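Local coordinates for metallo-beta-lactamase (Chryseobacterium indologenes, PDB 3L6N), which hydrolyses the beta-lactam ring of penicillins, cephalosporins and carbapenems with the help of zinc, conferring resistance to these antibiotics, at residues G157-G169 and G206-K218. Sequence-based numbering, arbitrary orientation.
With ZN (zinc ion), chain C; SO4 (sulfate ion), chain E.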
ATOM      1  N   GLY A 157       2.890  -1.701   4.055  1.00  7.33           N
ATOM      2  CA  GLY A 157       1.465  -1.504   4.260  1.00  6.95           C
ATOM      3  C   GLY A 157       1.110  -1.562   5.733  1.00  7.08           C
ATOM      4  O   GLY A 157       1.955  -1.358   6.611  1.00  6.83           O
ATOM      5  N   CYS A 158      -0.134  -1.902   6.007  0.70  6.81           N
ATOM      6  CA  CYS A 158      -0.652  -1.744   7.349  0.70  6.76           C
ATOM      7  C   CYS A 158      -0.246  -2.912   8.261  0.70  6.83           C
ATOM      8  O   CYS A 158      -0.487  -2.880   9.469  0.70  7.04           O
ATOM      9  CB  CYS A 158      -2.157  -1.483   7.278  0.70  7.08           C
ATOM     10  SG  CYS A 158      -2.525  -0.219   5.988  0.70  5.30           S
ATOM     11  N   LEU A 159       0.417  -3.910   7.676  1.00  6.90           N
ATOM     12  CA  LEU A 159       1.088  -4.972   8.438  1.00  7.26           C
ATOM     13  C   LEU A 159       2.199  -4.369   9.312  1.00  7.96           C
ATOM     14  O   LEU A 159       2.484  -4.867  10.407  1.00  8.13           O
ATOM     15  CB  LEU A 159       1.670  -6.001   7.467  1.00  7.34           C
ATOM     16  CG  LEU A 159       2.520  -7.154   8.022  1.00  7.60           C
ATOM     17  CD1 LEU A 159       1.666  -8.074   8.912  1.00  7.74           C
ATOM     18  CD2 LEU A 159       3.137  -7.925   6.871  1.00  9.65           C
ATOM     19  N   VAL A 160       2.815  -3.294   8.824  1.00  7.26           N
ATOM     20  CA  VAL A 160       3.882  -2.614   9.543  1.00  7.96           C
ATOM     21  C   VAL A 160       3.377  -1.316  10.156  1.00  8.40           C
ATOM     22  O   VAL A 160       2.912  -0.408   9.457  1.00  8.09           O
ATOM     23  CB  VAL A 160       5.088  -2.323   8.626  1.00  7.39           C
ATOM     24  CG1 VAL A 160       6.216  -1.619   9.412  1.00  7.99           C
ATOM     25  CG2 VAL A 160       5.600  -3.611   7.992  1.00  7.72           C
ATOM     26  N   LYS A 161       3.465  -1.238  11.478  1.00  9.51           N
ATOM     27  CA  LYS A 161       3.156  -0.017  12.212  1.00 10.16           C
ATOM     28  C   LYS A 161       4.323   0.964  12.175  1.00 10.28           C
ATOM     29  O   LYS A 161       5.480   0.547  12.152  1.00 10.47           O
ATOM     30  CB  LYS A 161       2.836  -0.344  13.678  1.00 10.64           C
ATOM     31  CG  LYS A 161       1.696  -1.347  13.871  1.00 12.45           C
ATOM     32  CD  LYS A 161       0.383  -0.847  13.279  1.00 15.12           C
ATOM     33  CE  LYS A 161      -0.090   0.436  13.935  1.00 16.29           C
ATOM     34  NZ  LYS A 161      -1.254   1.046  13.226  1.00 19.69           N
ATOM     35  N   SER A 162       4.003   2.257  12.203  1.00 11.12           N
ATOM     36  CA  SER A 162       4.999   3.328  12.245  1.00 11.56           C
ATOM     37  C   SER A 162       5.654   3.395  13.614  1.00 12.50           C
ATOM     38  O   SER A 162       4.993   3.176  14.632  1.00 12.04           O
ATOM     39  CB  SER A 162       4.322   4.675  11.974  1.00 11.96           C
ATOM     40  OG  SER A 162       5.203   5.772  12.164  1.00 11.55           O
ATOM     41  N   ASN A 163       6.939   3.743  13.618  1.00 12.80           N
ATOM     42  CA  ASN A 163       7.661   4.087  14.849  1.00 14.35           C
ATOM     43  C   ASN A 163       6.933   5.130  15.716  1.00 14.82           C
ATOM     44  O   ASN A 163       7.185   5.223  16.927  1.00 14.79           O
ATOM     45  CB  ASN A 163       9.103   4.536  14.526  1.00 14.04           C
ATOM     46  CG  ASN A 163       9.169   5.823  13.689  1.00 15.96           C
ATOM     47  OD1 ASN A 163       8.447   6.795  13.943  1.00 19.13           O
ATOM     48  ND2 ASN A 163      10.064   5.836  12.708  1.00 15.16           N
ATOM     49  N   SER A 164       6.033   5.891  15.089  0.70 15.21           N
ATOM     50  CA  SER A 164       5.281   6.963  15.748  0.70 15.73           C
ATOM     51  C   SER A 164       3.889   6.545  16.247  0.70 16.19           C
ATOM     52  O   SER A 164       3.200   7.334  16.898  0.70 16.45           O
ATOM     53  CB  SER A 164       5.159   8.175  14.813  0.70 15.67           C
ATOM     54  OG  SER A 164       4.220   7.933  13.775  0.70 16.09           O
ATOM     55  N   ALA A 165       3.471   5.321  15.927  1.00 16.43           N
ATOM     56  CA  ALA A 165       2.172   4.806  16.386  1.00 17.33           C
ATOM     57  C   ALA A 165       2.211   4.489  17.884  1.00 17.88           C
ATOM     58  O   ALA A 165       3.233   4.029  18.387  1.00 18.34           O
ATOM     59  CB  ALA A 165       1.762   3.570  15.586  1.00 16.78           C
ATOM     60  N   THR A 166       1.111   4.745  18.585  1.00 19.17           N
ATOM     61  CA  THR A 166       1.052   4.476  20.032  1.00 20.23           C
ATOM     62  C   THR A 166       0.136   3.302  20.381  1.00 20.68           C
ATOM     63  O   THR A 166       0.076   2.874  21.538  1.00 21.04           O
ATOM     64  CB  THR A 166       0.681   5.732  20.853  1.00 20.14           C
ATOM     65  OG1 THR A 166      -0.575   6.250  20.409  1.00 21.13           O
ATOM     66  CG2 THR A 166       1.764   6.811  20.709  1.00 20.64           C
ATOM     67  N   ASP A 167      -0.575   2.792  19.376  1.00 20.75           N
ATOM     68  CA  ASP A 167      -1.315   1.533  19.496  1.00 20.83           C
ATOM     69  C   ASP A 167      -1.394   0.825  18.140  1.00 20.41           C
ATOM     70  O   ASP A 167      -0.858   1.319  17.145  1.00 19.69           O
ATOM     71  CB  ASP A 167      -2.711   1.742  20.101  1.00 21.33           C
ATOM     72  CG  ASP A 167      -3.511   2.819  19.391  1.00 22.64           C
ATOM     73  OD1 ASP A 167      -3.724   2.724  18.163  1.00 24.33           O
ATOM     74  OD2 ASP A 167      -3.951   3.764  20.078  1.00 25.34           O
ATOM     75  N   LEU A 168      -2.059  -0.329  18.110  1.00 19.95           N
ATOM     76  CA  LEU A 168      -2.117  -1.153  16.899  1.00 19.57           C
ATOM     77  C   LEU A 168      -3.112  -0.648  15.857  1.00 19.11           C
ATOM     78  O   LEU A 168      -3.111  -1.118  14.716  1.00 19.55           O
ATOM     79  CB  LEU A 168      -2.425  -2.609  17.252  1.00 19.54           C
ATOM     80  CG  LEU A 168      -1.318  -3.446  17.899  1.00 19.54           C
ATOM     81  CD1 LEU A 168      -1.860  -4.797  18.331  1.00 20.84           C
ATOM     82  CD2 LEU A 168      -0.115  -3.608  16.971  1.00 18.67           C
ATOM     83  N   GLY A 169      -3.951   0.306  16.247  1.00 18.71           N
ATOM     84  CA  GLY A 169      -4.980   0.844  15.362  1.00 17.92           C
ATOM     85  C   GLY A 169      -6.128  -0.133  15.213  1.00 17.41           C
ATOM     86  O   GLY A 169      -6.443  -0.878  16.149  1.00 17.48           O
ATOM     87  N   GLY A 206      12.868   5.038  10.398  1.00 15.09           N
ATOM     88  CA  GLY A 206      13.193   3.629  10.600  1.00 14.80           C
ATOM     89  C   GLY A 206      12.623   3.060  11.893  1.00 14.41           C
ATOM     90  O   GLY A 206      11.805   3.696  12.561  1.00 14.79           O
ATOM     91  N   GLY A 207      13.072   1.859  12.241  1.00 14.62           N
ATOM     92  CA  GLY A 207      12.626   1.182  13.458  1.00 14.11           C
ATOM     93  C   GLY A 207      11.154   0.800  13.480  1.00 13.59           C
ATOM     94  O   GLY A 207      10.599   0.535  14.546  1.00 14.06           O
ATOM     95  N   HIS A 208      10.514   0.784  12.313  1.00 13.07           N
ATOM     96  CA  HIS A 208       9.083   0.454  12.230  1.00 12.34           C
ATOM     97  C   HIS A 208       8.784  -0.994  12.606  1.00 12.50           C
ATOM     98  O   HIS A 208       7.842  -1.262  13.348  1.00 12.18           O
ATOM     99  CB  HIS A 208       8.539   0.711  10.823  1.00 11.84           C
ATOM    100  CG  HIS A 208       8.729   2.111  10.338  1.00 11.24           C
ATOM    101  ND1 HIS A 208       8.316   3.214  11.053  1.00 11.47           N
ATOM    102  CD2 HIS A 208       9.263   2.584   9.189  1.00 10.02           C
ATOM    103  CE1 HIS A 208       8.596   4.311  10.367  1.00 11.19           C
ATOM    104  NE2 HIS A 208       9.173   3.955   9.233  1.00 11.34           N
ATOM    105  N   VAL A 209       9.575  -1.917  12.067  1.00 13.09           N
ATOM    106  CA  VAL A 209       9.422  -3.346  12.349  1.00 13.92           C
ATOM    107  C   VAL A 209       9.550  -3.634  13.859  1.00 14.34           C
ATOM    108  O   VAL A 209       8.700  -4.312  14.444  1.00 14.26           O
ATOM    109  CB  VAL A 209      10.435  -4.183  11.533  1.00 14.01           C
ATOM    110  CG1 VAL A 209      10.472  -5.638  11.998  1.00 13.93           C
ATOM    111  CG2 VAL A 209      10.122  -4.101  10.053  1.00 14.77           C
ATOM    112  N   GLU A 210      10.596  -3.097  14.486  1.00 15.05           N
ATOM    113  CA  GLU A 210      10.817  -3.333  15.911  1.00 15.61           C
ATOM    114  C   GLU A 210       9.714  -2.718  16.750  1.00 15.13           C
ATOM    115  O   GLU A 210       9.293  -3.297  17.761  1.00 15.94           O
ATOM    116  CB  GLU A 210      12.188  -2.807  16.356  1.00 15.64           C
ATOM    117  CG  GLU A 210      13.354  -3.703  15.960  1.00 18.94           C
ATOM    118  CD  GLU A 210      13.185  -5.147  16.423  1.00 21.64           C
ATOM    119  OE1 GLU A 210      12.865  -5.383  17.618  1.00 25.00           O
ATOM    120  OE2 GLU A 210      13.371  -6.051  15.585  1.00 23.55           O
ATOM    121  N   HIS A 211       9.222  -1.553  16.333  1.00 14.78           N
ATOM    122  CA  HIS A 211       8.148  -0.916  17.058  1.00 14.46           C
ATOM    123  C   HIS A 211       6.818  -1.658  16.912  1.00 14.39           C
ATOM    124  O   HIS A 211       5.993  -1.639  17.827  1.00 14.10           O
ATOM    125  CB  HIS A 211       7.986   0.553  16.685  1.00 14.50           C
ATOM    126  CG  HIS A 211       7.177   1.315  17.681  1.00 15.36           C
ATOM    127  ND1 HIS A 211       5.977   1.914  17.376  1.00 17.39           N
ATOM    128  CD2 HIS A 211       7.379   1.527  19.004  1.00 15.91           C
ATOM    129  CE1 HIS A 211       5.485   2.486  18.460  1.00 17.47           C
ATOM    130  NE2 HIS A 211       6.318   2.268  19.460  1.00 18.07           N
ATOM    131  N   THR A 212       6.613  -2.286  15.753  1.00 14.41           N
ATOM    132  CA  THR A 212       5.431  -3.130  15.535  1.00 14.32           C
ATOM    133  C   THR A 212       5.399  -4.276  16.547  1.00 14.71           C
ATOM    134  O   THR A 212       4.369  -4.518  17.179  1.00 14.60           O
ATOM    135  CB  THR A 212       5.347  -3.657  14.085  1.00 14.67           C
ATOM    136  OG1 THR A 212       5.339  -2.544  13.187  1.00 14.70           O
ATOM    137  CG2 THR A 212       4.065  -4.470  13.865  1.00 14.68           C
ATOM    138  N   LEU A 213       6.529  -4.958  16.692  1.00 15.08           N
ATOM    139  CA  LEU A 213       6.664  -6.033  17.683  1.00 16.06           C
ATOM    140  C   LEU A 213       6.410  -5.539  19.107  1.00 16.42           C
ATOM    141  O   LEU A 213       5.746  -6.212  19.900  1.00 16.24           O
ATOM    142  CB  LEU A 213       8.036  -6.692  17.571  1.00 16.05           C
ATOM    143  CG  LEU A 213       8.291  -7.483  16.291  1.00 16.90           C
ATOM    144  CD1 LEU A 213       9.744  -7.893  16.163  1.00 18.39           C
ATOM    145  CD2 LEU A 213       7.374  -8.703  16.209  1.00 17.80           C
ATOM    146  N   GLU A 214       6.922  -4.354  19.423  1.00 16.88           N
ATOM    147  CA  GLU A 214       6.672  -3.752  20.726  1.00 17.55           C
ATOM    148  C   GLU A 214       5.188  -3.492  20.996  1.00 17.58           C
ATOM    149  O   GLU A 214       4.675  -3.824  22.074  1.00 17.78           O
ATOM    150  CB  GLU A 214       7.488  -2.471  20.898  1.00 17.44           C
ATOM    151  CG  GLU A 214       7.363  -1.895  22.281  1.00 19.10           C
ATOM    152  CD  GLU A 214       8.288  -0.721  22.520  1.00 18.99           C
ATOM    153  OE1 GLU A 214       7.889   0.169  23.285  1.00 20.87           O
ATOM    154  OE2 GLU A 214       9.401  -0.692  21.957  1.00 19.92           O
ATOM    155  N   LEU A 215       4.489  -2.912  20.020  1.00 17.30           N
ATOM    156  CA  LEU A 215       3.062  -2.621  20.174  1.00 17.15           C
ATOM    157  C   LEU A 215       2.234  -3.899  20.320  1.00 17.41           C
ATOM    158  O   LEU A 215       1.230  -3.917  21.034  1.00 17.47           O
ATOM    159  CB  LEU A 215       2.547  -1.782  18.999  1.00 16.83           C
ATOM    160  CG  LEU A 215       3.027  -0.327  18.921  1.00 15.95           C
ATOM    161  CD1 LEU A 215       2.615   0.294  17.585  1.00 15.74           C
ATOM    162  CD2 LEU A 215       2.513   0.520  20.087  1.00 16.06           C
ATOM    163  N   LEU A 216       2.674  -4.956  19.649  1.00 17.70           N
ATOM    164  CA  LEU A 216       2.016  -6.256  19.724  1.00 18.78           C
ATOM    165  C   LEU A 216       2.181  -6.871  21.111  1.00 20.04           C
ATOM    166  O   LEU A 216       1.258  -7.501  21.626  1.00 19.82           O
ATOM    167  CB  LEU A 216       2.555  -7.198  18.645  1.00 18.42           C
ATOM    168  CG  LEU A 216       2.049  -6.921  17.219  1.00 17.63           C
ATOM    169  CD1 LEU A 216       2.931  -7.591  16.179  1.00 16.57           C
ATOM    170  CD2 LEU A 216       0.608  -7.377  17.076  1.00 17.76           C
ATOM    171  N   ASN A 217       3.357  -6.674  21.709  1.00 21.15           N
ATOM    172  CA  ASN A 217       3.623  -7.158  23.069  1.00 22.83           C
ATOM    173  C   ASN A 217       2.861  -6.389  24.137  1.00 23.77           C
ATOM    174  O   ASN A 217       2.483  -6.954  25.160  1.00 24.31           O
ATOM    175  CB  ASN A 217       5.119  -7.111  23.382  1.00 22.66           C
ATOM    176  CG  ASN A 217       5.885  -8.240  22.743  1.00 23.36           C
ATOM    177  OD1 ASN A 217       6.992  -8.043  22.246  1.00 25.66           O
ATOM    178  ND2 ASN A 217       5.307  -9.435  22.757  1.00 24.10           N
ATOM    179  N   LYS A 218       2.643  -5.099  23.898  1.00 25.19           N
ATOM    180  CA  LYS A 218       1.969  -4.237  24.866  1.00 26.38           C
ATOM    181  C   LYS A 218       0.459  -4.423  24.806  1.00 26.89           C
ATOM    182  O   LYS A 218      -0.265  -3.963  25.693  1.00 27.73           O
ATOM    183  CB  LYS A 218       2.325  -2.768  24.624  1.00 26.72           C
ATOM    184  CG  LYS A 218       3.784  -2.409  24.899  1.00 27.84           C
ATOM    185  CD  LYS A 218       4.066  -0.962  24.495  1.00 29.88           C
ATOM    186  CE  LYS A 218       3.761   0.022  25.620  1.00 31.48           C
ATOM    187  NZ  LYS A 218       4.839   0.054  26.658  1.00 32.32           N
TER
HETATM  188 ZN    ZN C 302      -4.363   0.836   6.592  0.70 12.23          ZN
HETATM  189  S   SO4 E 402      12.010  -0.523   9.692  1.00 53.36           S
HETATM  190  O1  SO4 E 402      10.780  -1.102   9.163  1.00 54.45           O
HETATM  191  O2  SO4 E 402      13.146  -0.895   8.850  1.00 53.62           O
HETATM  192  O3  SO4 E 402      11.875   0.925   9.701  1.00 52.94           O
HETATM  193  O4  SO4 E 402      12.209  -1.039  11.041  1.00 53.55           O
HETATM  194  O   HOH W   1      -6.126  -0.267   6.687  1.00 10.54           O
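Asn163 and His208 join the active-site loop 157-169 to the start of the C-terminal helix 208-217. The imidazole takes the loop's backbone on its edge: Asn163 N donates to His208 ND1 over 3.0 Å, almost exactly in the ring plane. Histidine suits the place because one nitrogen can accept while the other donates: NE2 gives its proton to Trp203 O, which fixes the ring's rotation. The Asn163 amide, inclined only 24° to that ring, sends ND2 to Gly206 O (2.8 Å), in the planes of both groups; chi1 of 64° sets CG between N and carbonyl carbon and swings the amide there. One turn along, His211 ND1 donates to Ser162 O (3.2 Å), which Ala165 N, closing a type I turn, approaches from the opposite face. Thr212 adds a further link: OG1 accepts from Lys161 N (2.9 Å) and gives its own proton to His208 O.

In the alpha-beta/beta-alpha sandwich of this class B metallo-beta-lactamase, helix 208-217 lies on an outer face and the two-zinc site at one edge of the sheets. The loop follows strand 153-157; Cys158 SG binds zinc at 2.2 Å alongside Asp80 and His200. Lys161, a probable beta-lactam-binding residue, packs CB against Thr212 OG1, while its bent chain leads the ammonium group away from the helix to a weak bond with Leu168 O.

Apolar contacts hold the later turns. Ala165 CB offers a short apolar surface to Leu215 CD1 (3.9 Å). Leu168 and Leu215 run alongside, heading opposite ways; Leu168 CD1 meets CD2 of Leu216, which also touches Trp179 of helix 179-189.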